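PDB 3DWA: subtilase cytotoxin, subunit B from Escherichia coli, which forms the pentameric B part of an AB5 toxin and probably binds cell-surface glycans, a non-human one among them, to bring the toxic A subunit to cells. Local coordinates for residues 27-32 with 43-49; 60-64 with 97-101; 75-79 with 109-114. All coordinates share one frame; numbering follows the deposited sequence.

Contact 1: residues 27-32 with 43-49; sequences KPYFCI and SACSMKN
Phe30 and Ser46 pair through both of their backbone amides: Phe30 N donates to Ser46 O over 3.0 Å, and Ser46 N gives a bond back to Phe30 O at 2.9 Å. Ile32 and Ala44 repeat the pairing less evenly. Ile32 N reaches Ala44 O at 3.0 Å, while the return bond from Ala44 N to Ile32 O is weak at 3.4 Å. Past the end of strand 43-47, Lys48 N still donates to Pro28 O, almost straight with an N-H...O angle of 179°.

Tyr29-Met47 and Cys31-Cys45 are the non-hydrogen-bonded pairs. Through the backbone, Tyr29 bonds to Gly22 and Cys31 to His20, both on strand 14-24, and Cys45 to Asn95 and Leu97; Met47 O has a weak bond to Ser50 OG. The phenol of Tyr29 is carried away from selenomethionine Met47 by a first torsion of 71°, and its OH is hydrogen-bonded to Trp2 NE1 of the second subunit. On the other face of the sheet, Phe30 CE2 leans to within 3.6 Å of Ser46 CB. Pro28 CG presses tightly on Lys48 CD at 3.4 Å.

Cys31 SG and Cys45 SG are modelled 2.8 Å apart, too long for a disulfide and too short for an ordinary contact, so their state here is doubtful; a disulfide between them is known in this protein. Strand axes 163° apart, bridges in unbroken register and a connection of only five residues between strands 27-35 and 41-47 define an antiparallel beta hairpin, consistent with the curled sheet of the OB-fold seen in AB5 toxin B subunits.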
loop_
_atom_site.group_PDB
_atom_site.type_symbol
_atom_site.label_atom_id
_atom_site.label_comp_id
_atom_site.label_asym_id
_atom_site.label_seq_id
_atom_site.Cartn_x
_atom_site.Cartn_y
_atom_site.Cartn_z
ATOM N N LYS C 27 -1.598 -11.359 17.532
ATOM C CA LYS C 27 -0.911 -10.158 17.060
ATOM C C LYS C 27 0.014 -10.445 15.876
ATOM O O LYS C 27 0.916 -11.273 16.009
ATOM C CB LYS C 27 -0.065 -9.568 18.205
ATOM C CG LYS C 27 -0.752 -8.453 18.956
ATOM C CD LYS C 27 -1.092 -8.814 20.398
ATOM C CE LYS C 27 -2.133 -7.825 20.954
ATOM N NZ LYS C 27 -3.183 -7.492 19.897
ATOM N N PRO C 28 -0.193 -9.765 14.719
ATOM C CA PRO C 28 0.774 -9.946 13.651
ATOM C C PRO C 28 2.147 -9.383 14.081
ATOM O O PRO C 28 2.198 -8.399 14.810
ATOM C CB PRO C 28 0.203 -9.072 12.525
ATOM C CG PRO C 28 -0.623 -8.050 13.218
ATOM C CD PRO C 28 -1.263 -8.818 14.322
ATOM N N TYR C 29 3.239 -10.021 13.644
ATOM C CA TYR C 29 4.598 -9.437 13.820
ATOM C C TYR C 29 5.451 -9.697 12.575
ATOM O O TYR C 29 5.078 -10.508 11.724
ATOM C CB TYR C 29 5.337 -10.014 15.069
ATOM C CG TYR C 29 5.771 -11.449 14.872
ATOM C CD1 TYR C 29 7.016 -11.772 14.278
ATOM C CD2 TYR C 29 4.962 -12.467 15.284
ATOM C CE1 TYR C 29 7.386 -13.097 14.070
ATOM C CE2 TYR C 29 5.309 -13.782 15.103
ATOM C CZ TYR C 29 6.537 -14.090 14.508
ATOM O OH TYR C 29 6.839 -15.402 14.322
ATOM N N PHE C 30 6.567 -8.980 12.457
ATOM C CA PHE C 30 7.581 -9.315 11.455
ATOM C C PHE C 30 8.947 -9.144 12.127
ATOM O O PHE C 30 9.074 -8.434 13.131
ATOM C CB PHE C 30 7.424 -8.474 10.141
ATOM C CG PHE C 30 7.913 -7.046 10.264
ATOM C CD1 PHE C 30 9.218 -6.710 9.878
ATOM C CD2 PHE C 30 7.062 -6.033 10.743
ATOM C CE1 PHE C 30 9.692 -5.397 10.034
ATOM C CE2 PHE C 30 7.523 -4.737 10.900
ATOM C CZ PHE C 30 8.841 -4.409 10.523
ATOM N N CYS C 31 9.953 -9.810 11.589
ATOM C CA CYS C 31 11.298 -9.748 12.109
ATOM C C CYS C 31 12.182 -9.583 10.877
ATOM O O CYS C 31 11.921 -10.183 9.843
ATOM C CB CYS C 31 11.623 -11.044 12.910
ATOM S SG CYS C 31 13.236 -10.969 13.835
ATOM N N ILE C 32 13.189 -8.724 10.962
ATOM C CA ILE C 32 14.182 -8.615 9.885
ATOM C C ILE C 32 15.553 -9.074 10.373
ATOM O O ILE C 32 15.826 -9.026 11.554
ATOM C CB ILE C 32 14.295 -7.168 9.365
ATOM C CG1 ILE C 32 14.558 -6.214 10.528
ATOM C CG2 ILE C 32 13.020 -6.768 8.597
ATOM C CD1 ILE C 32 14.742 -4.777 10.108
ATOM N N SER C 43 19.201 -8.562 14.437
ATOM C CA SER C 43 17.818 -8.945 14.220
ATOM C C SER C 43 17.000 -8.027 15.112
ATOM O O SER C 43 17.453 -7.612 16.172
ATOM C CB SER C 43 17.520 -10.395 14.635
ATOM O OG SER C 43 18.312 -11.357 13.945
ATOM N N ALA C 44 15.799 -7.723 14.658
ATOM C CA ALA C 44 14.853 -6.922 15.408
ATOM C C ALA C 44 13.452 -7.225 14.871
ATOM O O ALA C 44 13.293 -7.372 13.660
ATOM C CB ALA C 44 15.211 -5.427 15.227
ATOM N N CYS C 45 12.455 -7.338 15.762
ATOM C CA CYS C 45 11.060 -7.566 15.402
ATOM C C CYS C 45 10.125 -6.401 15.792
ATOM O O CYS C 45 10.345 -5.740 16.789
ATOM C CB CYS C 45 10.499 -8.834 16.088
ATOM S SG CYS C 45 11.562 -10.263 15.926
ATOM N N SER C 46 9.060 -6.197 15.019
ATOM C CA SER C 46 7.986 -5.292 15.418
ATOM C C SER C 46 6.693 -6.124 15.523
ATOM O O SER C 46 6.410 -6.983 14.666
ATOM C CB SER C 46 7.848 -4.146 14.398
ATOM O OG SER C 46 6.741 -3.287 14.690
HETATM N N MSE C 47 5.930 -5.882 16.583
HETATM C CA MSE C 47 4.657 -6.525 16.792
HETATM C C MSE C 47 3.548 -5.482 16.861
HETATM O O MSE C 47 3.708 -4.424 17.486
HETATM C CB MSE C 47 4.671 -7.327 18.086
HETATM C CG MSE C 47 3.343 -8.030 18.406
HETATM SE SE MSE C 47 3.767 -9.259 19.871
HETATM C CE MSE C 47 5.536 -9.931 19.236
ATOM N N LYS C 48 2.434 -5.777 16.195
ATOM C CA LYS C 48 1.318 -4.838 16.123
ATOM C C LYS C 48 0.566 -4.810 17.459
ATOM O O LYS C 48 0.317 -5.854 18.037
ATOM C CB LYS C 48 0.378 -5.241 14.985
ATOM C CG LYS C 48 -0.645 -4.196 14.604
ATOM C CD LYS C 48 -1.528 -4.745 13.493
ATOM C CE LYS C 48 -2.656 -3.823 13.058
ATOM N NZ LYS C 48 -3.636 -4.611 12.183
ATOM N N ASN C 49 0.199 -3.615 17.919
ATOM C CA ASN C 49 -0.477 -3.428 19.223
ATOM C C ASN C 49 0.253 -4.027 20.446
ATOM O O ASN C 49 -0.366 -4.290 21.475
ATOM C CB ASN C 49 -1.922 -3.983 19.197
ATOM C CG ASN C 49 -2.759 -3.440 18.025
ATOM O OD1 ASN C 49 -3.482 -4.208 17.348
ATOM N ND2 ASN C 49 -2.663 -2.133 17.779
#

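Contact 2: residues 60-64 with 97-101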
loop_
_atom_site.group_PDB
_atom_site.type_symbol
_atom_site.label_atom_id
_atom_site.label_comp_id
_atom_site.label_asym_id
_atom_site.label_seq_id
_atom_site.Cartn_x
_atom_site.Cartn_y
_atom_site.Cartn_z
ATOM N N LEU C 60 6.868 0.788 10.109
ATOM C CA LEU C 60 8.081 -0.002 10.145
ATOM C C LEU C 60 8.029 -1.146 9.143
ATOM O O LEU C 60 9.006 -1.373 8.433
ATOM C CB LEU C 60 8.351 -0.528 11.560
ATOM C CG LEU C 60 8.815 0.544 12.570
ATOM C CD1 LEU C 60 8.916 -0.171 13.859
ATOM C CD2 LEU C 60 10.136 1.203 12.219
ATOM N N TYR C 61 6.892 -1.830 9.083
ATOM C CA TYR C 61 6.697 -2.895 8.133
ATOM C C TYR C 61 6.929 -2.445 6.683
ATOM O O TYR C 61 7.662 -3.099 5.961
ATOM C CB TYR C 61 5.321 -3.546 8.277
ATOM C CG TYR C 61 5.093 -4.541 7.171
ATOM C CD1 TYR C 61 5.690 -5.769 7.205
ATOM C CD2 TYR C 61 4.325 -4.203 6.042
ATOM C CE1 TYR C 61 5.524 -6.678 6.177
ATOM C CE2 TYR C 61 4.136 -5.104 4.998
ATOM C CZ TYR C 61 4.746 -6.354 5.094
ATOM O OH TYR C 61 4.574 -7.284 4.112
ATOM N N ASN C 62 6.255 -1.349 6.273
ATOM C CA ASN C 62 6.324 -0.840 4.935
ATOM C C ASN C 62 7.728 -0.367 4.649
ATOM O O ASN C 62 8.251 -0.623 3.565
ATOM C CB ASN C 62 5.320 0.327 4.720
ATOM C CG ASN C 62 3.966 -0.117 4.074
ATOM O OD1 ASN C 62 3.517 -1.291 4.168
ATOM N ND2 ASN C 62 3.313 0.843 3.404
ATOM N N GLN C 63 8.311 0.386 5.592
ATOM C CA GLN C 63 9.677 0.873 5.439
ATOM C C GLN C 63 10.750 -0.247 5.338
ATOM O O GLN C 63 11.611 -0.231 4.439
ATOM C CB GLN C 63 10.008 1.893 6.535
ATOM C CG GLN C 63 11.150 2.811 6.171
ATOM C CD GLN C 63 10.835 3.656 4.956
ATOM O OE1 GLN C 63 11.565 3.653 3.973
ATOM N NE2 GLN C 63 9.729 4.347 5.007
ATOM N N ALA C 64 10.694 -1.210 6.243
ATOM C CA ALA C 64 11.610 -2.371 6.223
ATOM C C ALA C 64 11.516 -3.213 4.934
ATOM O O ALA C 64 12.529 -3.648 4.368
ATOM C CB ALA C 64 11.407 -3.238 7.439
ATOM N N LEU C 97 12.203 -3.497 17.024
ATOM C CA LEU C 97 12.533 -2.501 16.003
ATOM C C LEU C 97 11.821 -1.196 16.336
ATOM O O LEU C 97 10.597 -1.171 16.529
ATOM C CB LEU C 97 12.070 -3.015 14.619
ATOM C CG LEU C 97 12.463 -2.157 13.407
ATOM C CD1 LEU C 97 13.962 -1.803 13.380
ATOM C CD2 LEU C 97 11.962 -2.784 12.071
ATOM N N VAL C 98 12.568 -0.108 16.396
ATOM C CA VAL C 98 12.014 1.140 16.899
ATOM C C VAL C 98 12.234 2.287 15.947
ATOM O O VAL C 98 11.809 3.412 16.221
ATOM C CB VAL C 98 12.453 1.462 18.414
ATOM C CG1 VAL C 98 12.218 0.253 19.298
ATOM C CG2 VAL C 98 13.925 1.964 18.550
ATOM N N GLY C 99 12.856 2.001 14.806
ATOM C CA GLY C 99 13.153 3.045 13.851
ATOM C C GLY C 99 14.071 2.601 12.728
ATOM O O GLY C 99 14.731 1.569 12.841
ATOM N N LEU C 100 14.136 3.397 11.660
ATOM C CA LEU C 100 15.011 3.107 10.486
ATOM C C LEU C 100 15.404 4.421 9.846
ATOM O O LEU C 100 14.625 5.394 9.900
ATOM C CB LEU C 100 14.230 2.291 9.426
ATOM C CG LEU C 100 13.716 0.879 9.753
ATOM C CD1 LEU C 100 12.544 0.436 8.871
ATOM C CD2 LEU C 100 14.904 -0.133 9.650
ATOM N N SER C 101 16.577 4.458 9.199
ATOM C CA SER C 101 17.037 5.626 8.488
ATOM C C SER C 101 17.869 5.217 7.272
ATOM O O SER C 101 18.559 4.204 7.307
ATOM C CB SER C 101 17.992 6.427 9.389
ATOM O OG SER C 101 17.272 7.126 10.386
#
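Helix-on-sheet packing in the hydrophobic core brings Leu60 and Leu97 together, the helix lying across the curled sheet as in the OB-fold of AB5 toxin B subunits. The short axes of 60-64 and 97-101 pass 9.2 Å apart at 40°, and no hydrogen bond crosses between them; leucine methyls pack on side chains and on backbone.

Leu60 splits its two methyl groups over the strand. Leu60 CD1 rests on the backbone at Leu97 O, 3.3 Å away, and is 4.1 Å from Leu97 CG; Leu60 CD2 points further along the strand, to Gly99 N at 3.8 Å. With chi1 at -72°, CG stands anti to the carbonyl carbon, and this sends the fork outward from the helix to the strand.

Leu100 answers from the strand. Leu100 CD1 enters the helix surface 3.7 Å from Gln63 CB and 3.6 Å from Ala64 N. Ala64 N already donates to Leu60 O at 2.8 Å, so an apolar methyl can lie against it without costing a bond. Gln63 and Leu100 run past one another in opposite senses.

Between the two leucines of the strand, Val98 and Gly99 stand together opposite the single residue Tyr77, a classic bulge. Leu97 and Leu100 also rest on Ile76 of the adjacent strand 73-79, and Leu60 on Phe30 of strand 27-35. Leu100 and Ser101 themselves pair in an antiparallel ladder with a strand of the third subunit, so the sheet runs on across the interface, and Thr21 of that subunit packs on Leu60 and Leu100.

Contact 3: residues 75-79 with 109-114; sequences RIYYE and CFGPDR
Arg75 starts its run along the 109-114 loop at Arg75 CB, which sits 3.9 Å from Cys109 CB. CG then lies over one face of the Tyr77 ring, toward its rim. CG anti to the backbone N (chi1 173°) and a straight chi2 carry the chain out before it turns at chi3, -69°, and Arg75 CZ comes 3.5 Å from Cys109 CB, which stands over one face of the guanidinium. NE is hydrogen-bonded to Ser12 OG. Arg75 NH1 gives a weak bond to Pro112 O at 3.3 Å, forms a long salt bridge with Asp113 OD1 at 3.7 Å, and is joined by a water to both Gly111 O and that carboxylate. A second water accepts from Arg75 NH2 and donates to Asp113 OD1.

Pro112 O accepts a second, shorter bond, in its carbonyl plane, from Tyr77 OH at 2.6 Å. Further on, Arg114 NE reaches Tyr78 O at 3.0 Å from above the carbonyl plane, and Arg114 NH2 forms a salt bridge with Glu79 OE2 at 3.0 Å; Glu79 OE2 also forms one with Arg7. The loop is thus fastened to strand 73-79 by side chains reaching carbonyls and by two ion pairs. The water-linked pair, Arg75 with Asp113, is probably the weaker of these.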
loop_
_atom_site.group_PDB
_atom_site.type_symbol
_atom_site.label_atom_id
_atom_site.label_comp_id
_atom_site.label_asym_id
_atom_site.label_seq_id
_atom_site.Cartn_x
_atom_site.Cartn_y
_atom_site.Cartn_z
ATOM N N ARG C 75 20.209 2.324 8.804
ATOM C CA ARG C 75 20.411 2.234 10.240
ATOM C C ARG C 75 19.184 1.569 10.793
ATOM O O ARG C 75 18.075 1.979 10.454
ATOM C CB ARG C 75 20.518 3.629 10.842
ATOM C CG ARG C 75 20.558 3.665 12.380
ATOM C CD ARG C 75 20.964 5.025 12.858
ATOM N NE ARG C 75 22.365 5.350 12.567
ATOM C CZ ARG C 75 22.898 6.573 12.745
ATOM N NH1 ARG C 75 22.148 7.577 13.209
ATOM N NH2 ARG C 75 24.176 6.806 12.454
ATOM N N ILE C 76 19.402 0.546 11.621
ATOM C CA ILE C 76 18.364 -0.121 12.383
ATOM C C ILE C 76 18.455 0.393 13.804
ATOM O O ILE C 76 19.522 0.322 14.418
ATOM C CB ILE C 76 18.517 -1.695 12.337
ATOM C CG1 ILE C 76 17.816 -2.267 11.089
ATOM C CG2 ILE C 76 17.771 -2.366 13.462
ATOM C CD1 ILE C 76 18.403 -1.880 9.803
ATOM N N TYR C 77 17.339 0.920 14.313
ATOM C CA TYR C 77 17.194 1.318 15.719
ATOM C C TYR C 77 16.410 0.280 16.466
ATOM O O TYR C 77 15.320 -0.108 16.033
ATOM C CB TYR C 77 16.393 2.594 15.821
ATOM C CG TYR C 77 17.009 3.810 15.235
ATOM C CD1 TYR C 77 17.770 4.677 16.022
ATOM C CD2 TYR C 77 16.802 4.140 13.893
ATOM C CE1 TYR C 77 18.314 5.855 15.457
ATOM C CE2 TYR C 77 17.331 5.290 13.341
ATOM C CZ TYR C 77 18.075 6.150 14.136
ATOM O OH TYR C 77 18.600 7.271 13.554
ATOM N N TYR C 78 16.941 -0.172 17.605
ATOM C CA TYR C 78 16.354 -1.302 18.305
ATOM C C TYR C 78 16.357 -1.089 19.831
ATOM O O TYR C 78 17.111 -0.289 20.361
ATOM C CB TYR C 78 17.081 -2.617 17.909
ATOM C CG TYR C 78 18.491 -2.719 18.499
ATOM C CD1 TYR C 78 18.709 -3.382 19.696
ATOM C CD2 TYR C 78 19.576 -2.108 17.882
ATOM C CE1 TYR C 78 19.983 -3.454 20.270
ATOM C CE2 TYR C 78 20.868 -2.171 18.437
ATOM C CZ TYR C 78 21.051 -2.836 19.638
ATOM O OH TYR C 78 22.299 -2.926 20.201
ATOM N N GLU C 79 15.503 -1.824 20.521
ATOM C CA GLU C 79 15.536 -1.867 21.965
ATOM C C GLU C 79 15.635 -3.315 22.441
ATOM O O GLU C 79 14.735 -4.094 22.190
ATOM C CB GLU C 79 14.319 -1.207 22.563
ATOM C CG GLU C 79 14.246 -1.468 24.013
ATOM C CD GLU C 79 13.569 -0.381 24.742
ATOM O OE1 GLU C 79 12.334 -0.501 24.966
ATOM O OE2 GLU C 79 14.283 0.608 25.050
ATOM N N CYS C 109 24.485 8.162 9.113
ATOM C CA CYS C 109 23.093 7.955 8.729
ATOM C C CYS C 109 22.235 9.138 9.153
ATOM O O CYS C 109 22.654 9.936 9.988
ATOM C CB CYS C 109 22.566 6.609 9.271
ATOM S SG CYS C 109 23.694 5.207 8.801
ATOM N N PHE C 110 21.036 9.233 8.579
ATOM C CA PHE C 110 20.119 10.332 8.854
ATOM C C PHE C 110 19.296 10.115 10.141
ATOM O O PHE C 110 18.804 9.048 10.390
ATOM C CB PHE C 110 19.205 10.516 7.619
ATOM C CG PHE C 110 18.241 11.676 7.724
ATOM C CD1 PHE C 110 18.704 12.974 7.927
ATOM C CD2 PHE C 110 16.861 11.469 7.573
ATOM C CE1 PHE C 110 17.805 14.039 8.020
ATOM C CE2 PHE C 110 15.952 12.530 7.668
ATOM C CZ PHE C 110 16.435 13.826 7.883
ATOM N N GLY C 111 19.107 11.115 10.964
ATOM C CA GLY C 111 18.305 10.848 12.140
ATOM C C GLY C 111 19.097 10.969 13.429
ATOM O O GLY C 111 20.281 11.297 13.380
ATOM N N PRO C 112 18.448 10.674 14.571
ATOM C CA PRO C 112 19.117 10.737 15.854
ATOM C C PRO C 112 20.062 9.533 16.070
ATOM O O PRO C 112 19.913 8.493 15.437
ATOM C CB PRO C 112 17.962 10.667 16.858
ATOM C CG PRO C 112 16.919 9.794 16.134
ATOM C CD PRO C 112 17.046 10.214 14.692
ATOM N N ASP C 113 21.006 9.709 16.988
ATOM C CA ASP C 113 21.809 8.641 17.567
ATOM C C ASP C 113 21.122 7.996 18.748
ATOM O O ASP C 113 21.082 8.612 19.853
ATOM C CB ASP C 113 23.130 9.206 18.125
ATOM C CG ASP C 113 24.042 9.749 17.064
ATOM O OD1 ASP C 113 24.008 9.295 15.906
ATOM O OD2 ASP C 113 24.832 10.646 17.416
ATOM N N ARG C 114 20.727 6.735 18.602
ATOM C CA ARG C 114 20.286 5.951 19.750
ATOM C C ARG C 114 21.512 5.228 20.339
ATOM O O ARG C 114 21.872 4.134 19.904
ATOM C CB ARG C 114 19.158 4.984 19.364
ATOM C CG ARG C 114 18.548 4.187 20.500
ATOM C CD ARG C 114 17.392 3.289 20.021
ATOM N NE ARG C 114 16.756 2.582 21.142
ATOM C CZ ARG C 114 15.841 3.125 21.948
ATOM N NH1 ARG C 114 15.426 4.361 21.750
ATOM N NH2 ARG C 114 15.334 2.426 22.953
HETATM O O HOH W 1 22.987 10.479 13.679
HETATM O O HOH W 2 25.476 8.831 13.978
#

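In the fold
From the N terminus, the chain first closes contact 1, a local hairpin between strands 27-35 and 41-47. Helix 57-70 follows, and contact 2 joins it to strand 96-102 across 32 intervening residues; contact 1 is complete before this begins. Strand 73-79 lies within that span, and contact 3 ties it to the later loop 109-114, so contacts 2 and 3 cross rather than nest. Strands 96-102 and 73-79 are also neighbours in the sheet. Contacts 1 and 3 lie on opposite sides of the chain's centre, about 17 Å between centres, while the centre of contact 2 is about 10 Å from each. The hairpin is part of the one sheet against which helix and C-terminal loop are held.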